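Local coordinates for protein probable aminotransferase (Pseudomonas aeruginosa, PDB 5YKR) that belongs to the class-III aminotransferases, a family of enzymes that depend on pyridoxal phosphate, and carries that cofactor covalently bound, at residues A210-L215 and T249-V254; V220-T225 and D253-I258. All coordinates share one frame; numbering follows the deposited sequence.

Interaction 1 of 2, residues A210-L215 and T249-V254; sequences ALEAAL and TRRHDV
Leu215 and His252 make the central apolar contact between the last turn of helix 208-215 and the C-terminal end of helix 241-251. The CB of Leu215 lies over one face of the His252 imidazole, offset toward the rim near CG and ND1. It is 3.9 Å from the ring centroid and 16° off the ring normal, a CH-pi contact. In His252, CG stands anti to the carbonyl carbon and beside the backbone N (chi1 -69°), and from there the ring lies against CB of Leu215. Its ND1 is hydrogen-bonded to the carbonyl of Leu248 one turn back, which helps fix the ring rotation.

The remaining apolar contacts come from the tip of Leu215. Its CD2 meets CG2 of Val254 at 4.1 Å, and its CD1 reaches CG2 of Thr249 at 4.2 Å.

The polar contacts lie on the more solvent-exposed side, where Arg251 is exposed and Glu212 partly so. Glu212 reaches across with its chain bent at chi2 (61°). Its OE1 forms a salt bridge with NH1 of Arg251 at 3.0 Å, though the position of this oxygen is less certain. Carboxylate and guanidinium are nearly coplanar. Arg251 also pairs through NE with Glu247, so its charge has two acidic partners. OE1 of Glu212 also sits at the edge of the His252 ring, in its plane and near CE1, with the carboxylate turned well out of that plane. OE2 of Glu212 is 3.2 Å from NE2 of His252.

The backbone turns here in a Schellman motif that ends helix 241-251. Val254 N bonds to Thr249 O at 2.9 Å, and Asp253, with positive phi, is the C-prime residue. The two helix ends pack on one face of the large sheet. Leu248 of helix 241-251 touches Glu212 and Leu215, while Val160 of strand 158-162 lies beneath Leu215.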
loop_
_atom_site.group_PDB
_atom_site.type_symbol
_atom_site.label_atom_id
_atom_site.label_comp_id
_atom_site.label_asym_id
_atom_site.label_seq_id
_atom_site.Cartn_x
_atom_site.Cartn_y
_atom_site.Cartn_z
ATOM N N ALA A 210 6.354 -9.541 -32.209
ATOM C CA ALA A 210 7.177 -8.689 -31.330
ATOM C C ALA A 210 7.368 -9.332 -29.969
ATOM O O ALA A 210 8.435 -9.248 -29.389
ATOM C CB ALA A 210 6.574 -7.315 -31.183
ATOM N N LEU A 211 6.304 -9.976 -29.447
ATOM C CA LEU A 211 6.441 -10.655 -28.165
ATOM C C LEU A 211 7.448 -11.805 -28.247
ATOM O O LEU A 211 8.300 -11.939 -27.371
ATOM C CB LEU A 211 5.084 -11.170 -27.687
ATOM C CG LEU A 211 5.133 -11.850 -26.337
ATOM C CD1 LEU A 211 5.561 -10.896 -25.232
ATOM C CD2 LEU A 211 3.721 -12.362 -26.064
ATOM N N GLU A 212 7.399 -12.576 -29.340
ATOM C CA GLU A 212 8.372 -13.652 -29.553
ATOM C C GLU A 212 9.808 -13.111 -29.561
ATOM O O GLU A 212 10.704 -13.654 -28.888
ATOM C CB GLU A 212 8.039 -14.396 -30.846
ATOM C CG GLU A 212 9.090 -15.371 -31.330
ATOM C CD GLU A 212 9.416 -16.508 -30.414
ATOM O OE1 GLU A 212 8.445 -17.127 -30.001
ATOM O OE2 GLU A 212 10.639 -16.818 -30.145
ATOM N N ALA A 213 9.999 -12.025 -30.314
ATOM C CA ALA A 213 11.339 -11.435 -30.395
ATOM C C ALA A 213 11.861 -10.973 -29.023
ATOM O O ALA A 213 13.040 -11.138 -28.677
ATOM C CB ALA A 213 11.386 -10.283 -31.385
ATOM N N ALA A 214 10.970 -10.411 -28.218
ATOM C CA ALA A 214 11.355 -9.994 -26.865
ATOM C C ALA A 214 11.734 -11.171 -25.956
ATOM O O ALA A 214 12.752 -11.145 -25.295
ATOM C CB ALA A 214 10.221 -9.195 -26.225
ATOM N N LEU A 215 10.882 -12.199 -25.929
ATOM C CA LEU A 215 11.128 -13.353 -25.056
ATOM C C LEU A 215 12.349 -14.177 -25.468
ATOM O O LEU A 215 13.009 -14.776 -24.615
ATOM C CB LEU A 215 9.902 -14.263 -24.988
ATOM C CG LEU A 215 8.615 -13.621 -24.511
ATOM C CD1 LEU A 215 7.518 -14.681 -24.393
ATOM C CD2 LEU A 215 8.773 -12.847 -23.218
ATOM N N THR A 249 4.697 -17.766 -23.748
ATOM C CA THR A 249 5.248 -17.728 -22.428
ATOM C C THR A 249 5.567 -19.140 -21.918
ATOM O O THR A 249 6.600 -19.354 -21.279
ATOM C CB THR A 249 4.332 -16.956 -21.440
ATOM O OG1 THR A 249 2.997 -17.468 -21.472
ATOM C CG2 THR A 249 4.337 -15.441 -21.718
ATOM N N ARG A 250 4.724 -20.129 -22.247
ATOM C CA ARG A 250 5.080 -21.514 -21.910
ATOM C C ARG A 250 6.375 -21.963 -22.565
ATOM O O ARG A 250 7.271 -22.516 -21.886
ATOM C CB ARG A 250 3.966 -22.460 -22.274
ATOM C CG ARG A 250 2.945 -22.433 -21.188
ATOM C CD ARG A 250 1.711 -23.141 -21.611
ATOM N NE ARG A 250 0.785 -23.226 -20.503
ATOM C CZ ARG A 250 -0.504 -23.512 -20.651
ATOM N NH1 ARG A 250 -1.038 -23.703 -21.869
ATOM N NH2 ARG A 250 -1.294 -23.560 -19.573
ATOM N N ARG A 251 6.503 -21.661 -23.853
ATOM C CA ARG A 251 7.638 -22.153 -24.627
ATOM C C ARG A 251 8.948 -21.577 -24.116
ATOM O O ARG A 251 9.961 -22.265 -24.038
ATOM C CB ARG A 251 7.405 -21.850 -26.093
ATOM C CG ARG A 251 8.556 -22.320 -26.988
ATOM C CD ARG A 251 8.152 -22.640 -28.390
ATOM N NE ARG A 251 7.181 -21.720 -28.961
ATOM C CZ ARG A 251 7.429 -20.573 -29.573
ATOM N NH1 ARG A 251 8.672 -20.112 -29.746
ATOM N NH2 ARG A 251 6.397 -19.889 -30.038
ATOM N N HIS A 252 8.887 -20.324 -23.668
ATOM C CA HIS A 252 10.072 -19.631 -23.155
ATOM C C HIS A 252 10.211 -19.688 -21.616
ATOM O O HIS A 252 11.137 -19.068 -21.050
ATOM C CB HIS A 252 10.069 -18.169 -23.641
ATOM C CG HIS A 252 10.295 -18.011 -25.093
ATOM N ND1 HIS A 252 9.278 -17.903 -26.007
ATOM C CD2 HIS A 252 11.442 -17.964 -25.787
ATOM C CE1 HIS A 252 9.803 -17.798 -27.218
ATOM N NE2 HIS A 252 11.106 -17.820 -27.103
ATOM N N ASP A 253 9.329 -20.446 -20.943
ATOM C CA ASP A 253 9.315 -20.579 -19.474
ATOM C C ASP A 253 9.343 -19.189 -18.822
ATOM O O ASP A 253 10.165 -18.878 -17.943
ATOM C CB ASP A 253 10.493 -21.399 -18.995
ATOM C CG ASP A 253 10.458 -21.716 -17.522
ATOM O OD1 ASP A 253 9.378 -22.016 -17.033
ATOM O OD2 ASP A 253 11.503 -21.633 -16.863
ATOM N N VAL A 254 8.402 -18.375 -19.299
ATOM C CA VAL A 254 8.198 -17.021 -18.819
ATOM C C VAL A 254 6.848 -16.964 -18.065
ATOM O O VAL A 254 5.853 -17.423 -18.581
ATOM C CB VAL A 254 8.201 -16.004 -19.968
ATOM C CG1 VAL A 254 7.742 -14.637 -19.493
ATOM C CG2 VAL A 254 9.608 -15.931 -20.601
#

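Interaction 2 of 2, residues V220-T225 and D253-I258; sequences VAAVLT and DVALII
Two parallel neighbours of the seven-stranded mixed sheet meet here, as the strands of a beta-alpha-beta unit whose helix is 241-251. Their short axes approach to 4.7 Å, with 23° between their directions. Ala222 pairs with Ala255, Val223 with Leu256, Leu224 with Ile257 and Thr225 with Ile258.

Four backbone hydrogen bonds join the strands. Val223 uses both its N and its O toward strand 255-259: N donates to Ala255 O at 2.8 Å, and O accepts from Ile257 N. Thr225 N then donates to Ile257 O. The first bond, from Ala255 N to Ala221 O, is longer at 3.3 Å, and its donor is tilted from the carbonyl plane. Ala221 O also accepts from a water, which bonds weakly to Asp253 O as well.

On one face lie Ala222, Leu224, Ala255 and Ile257, and helix 139-154 packs on Leu224 and Ile257. In Ile257, CG1 stands anti to the carbonyl carbon (chi1 -50°), and from it CD1 extends to lie 3.6 Å from CB of Ala222. The other branch of Ile257, CG2, meets CD1 of Leu224 at the same distance. Ile257 therefore bridges two residues of strand 220-225.

Val223, Thr225, Leu256 and Ile258 occupy the opposite face. Helix 241-251 covers part of it, touching Val223 and Leu256. Thr225 and Ile258 lie side by side and point the same way, with CG2 of Thr225 3.9 Å from CD1 of Ile258. Before the paired strand begins, the side chains of Val254 and Val223 cross at about a right angle, with CG1 of Val254 4.0 Å from CG2 of Val223.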
loop_
_atom_site.group_PDB
_atom_site.type_symbol
_atom_site.label_atom_id
_atom_site.label_comp_id
_atom_site.label_asym_id
_atom_site.label_seq_id
_atom_site.Cartn_x
_atom_site.Cartn_y
_atom_site.Cartn_z
ATOM N N VAL A 220 13.789 -12.648 -19.805
ATOM C CA VAL A 220 12.483 -12.147 -19.348
ATOM C C VAL A 220 11.956 -13.077 -18.228
ATOM O O VAL A 220 11.713 -14.256 -18.441
ATOM C CB VAL A 220 11.485 -12.060 -20.487
ATOM C CG1 VAL A 220 10.129 -11.620 -19.947
ATOM C CG2 VAL A 220 11.996 -11.052 -21.543
ATOM N N ALA A 221 11.775 -12.509 -17.048
ATOM C CA ALA A 221 11.221 -13.218 -15.910
ATOM C C ALA A 221 9.697 -13.378 -16.034
ATOM O O ALA A 221 9.131 -14.413 -15.598
ATOM C CB ALA A 221 11.554 -12.494 -14.636
ATOM N N ALA A 222 9.024 -12.373 -16.553
ATOM C CA ALA A 222 7.557 -12.358 -16.584
ATOM C C ALA A 222 7.033 -11.426 -17.679
ATOM O O ALA A 222 7.698 -10.432 -18.008
ATOM C CB ALA A 222 7.004 -11.932 -15.244
ATOM N N VAL A 223 5.801 -11.730 -18.108
ATOM C CA VAL A 223 4.966 -10.815 -18.852
ATOM C C VAL A 223 3.877 -10.360 -17.885
ATOM O O VAL A 223 3.167 -11.206 -17.322
ATOM C CB VAL A 223 4.314 -11.462 -20.099
ATOM C CG1 VAL A 223 3.327 -10.517 -20.742
ATOM C CG2 VAL A 223 5.372 -11.901 -21.100
ATOM N N LEU A 224 3.715 -9.062 -17.726
ATOM C CA LEU A 224 2.679 -8.462 -16.871
ATOM C C LEU A 224 1.675 -7.763 -17.788
ATOM O O LEU A 224 2.080 -6.882 -18.605
ATOM C CB LEU A 224 3.267 -7.430 -15.893
ATOM C CG LEU A 224 2.310 -6.593 -15.046
ATOM C CD1 LEU A 224 1.387 -7.472 -14.190
ATOM C CD2 LEU A 224 3.072 -5.665 -14.170
ATOM N N THR A 225 0.390 -8.109 -17.682
ATOM C CA THR A 225 -0.614 -7.504 -18.566
ATOM C C THR A 225 -2.019 -7.587 -17.982
ATOM O O THR A 225 -2.360 -8.572 -17.306
ATOM C CB THR A 225 -0.606 -8.152 -19.957
ATOM O OG1 THR A 225 -1.439 -7.405 -20.875
ATOM C CG2 THR A 225 -1.019 -9.627 -19.932
ATOM N N ASP A 253 9.329 -20.446 -20.943
ATOM C CA ASP A 253 9.315 -20.579 -19.474
ATOM C C ASP A 253 9.343 -19.189 -18.822
ATOM O O ASP A 253 10.165 -18.878 -17.943
ATOM C CB ASP A 253 10.493 -21.399 -18.995
ATOM C CG ASP A 253 10.458 -21.716 -17.522
ATOM O OD1 ASP A 253 9.378 -22.016 -17.033
ATOM O OD2 ASP A 253 11.503 -21.633 -16.863
ATOM N N VAL A 254 8.402 -18.375 -19.299
ATOM C CA VAL A 254 8.198 -17.021 -18.819
ATOM C C VAL A 254 6.848 -16.964 -18.065
ATOM O O VAL A 254 5.853 -17.423 -18.581
ATOM C CB VAL A 254 8.201 -16.004 -19.968
ATOM C CG1 VAL A 254 7.742 -14.637 -19.493
ATOM C CG2 VAL A 254 9.608 -15.931 -20.601
ATOM N N ALA A 255 6.841 -16.403 -16.848
ATOM C CA ALA A 255 5.595 -16.268 -16.087
ATOM C C ALA A 255 4.621 -15.341 -16.770
ATOM O O ALA A 255 5.012 -14.249 -17.187
ATOM C CB ALA A 255 5.889 -15.791 -14.676
ATOM N N LEU A 256 3.346 -15.724 -16.790
ATOM C CA LEU A 256 2.283 -14.897 -17.336
ATOM C C LEU A 256 1.458 -14.369 -16.146
ATOM O O LEU A 256 0.781 -15.162 -15.445
ATOM C CB LEU A 256 1.378 -15.710 -18.274
ATOM C CG LEU A 256 0.191 -14.975 -18.862
ATOM C CD1 LEU A 256 0.618 -13.742 -19.608
ATOM C CD2 LEU A 256 -0.633 -15.947 -19.728
ATOM N N ILE A 257 1.539 -13.056 -15.929
ATOM C CA ILE A 257 0.829 -12.401 -14.829
ATOM C C ILE A 257 -0.339 -11.628 -15.419
ATOM O O ILE A 257 -0.141 -10.697 -16.225
ATOM C CB ILE A 257 1.730 -11.401 -14.071
ATOM C CG1 ILE A 257 3.069 -12.028 -13.663
ATOM C CG2 ILE A 257 0.952 -10.817 -12.876
ATOM C CD1 ILE A 257 4.089 -10.984 -13.293
ATOM N N ILE A 258 -1.555 -11.999 -14.975
ATOM C CA ILE A 258 -2.788 -11.388 -15.478
ATOM C C ILE A 258 -3.350 -10.504 -14.360
ATOM O O ILE A 258 -3.686 -10.971 -13.271
ATOM C CB ILE A 258 -3.802 -12.446 -15.924
ATOM C CG1 ILE A 258 -3.208 -13.314 -17.059
ATOM C CG2 ILE A 258 -5.092 -11.796 -16.330
ATOM C CD1 ILE A 258 -2.900 -12.597 -18.309
HETATM O O HOH W 1 9.736 -17.024 -15.075
#

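From the N terminus, the chain runs through helix 208-215, strand 220-225, helix 241-251 and strand 255-259. Interaction 1 closes the wider loop, bringing residues 210-215 to residues 249-254. Interaction 2 begins within that loop at residues 220-225 and ends at residues 253-258, so the two connections cross slightly and share Asp253 and Val254. The first ties neighbouring helix ends above the sheet; the second joins adjacent parallel strands within it. Their centres are about 9 Å apart. The contacts touch directly where CD2 of Leu215 packs on CG1 of Val220 and where CG2 of Thr249 packs on CG2 of Val223.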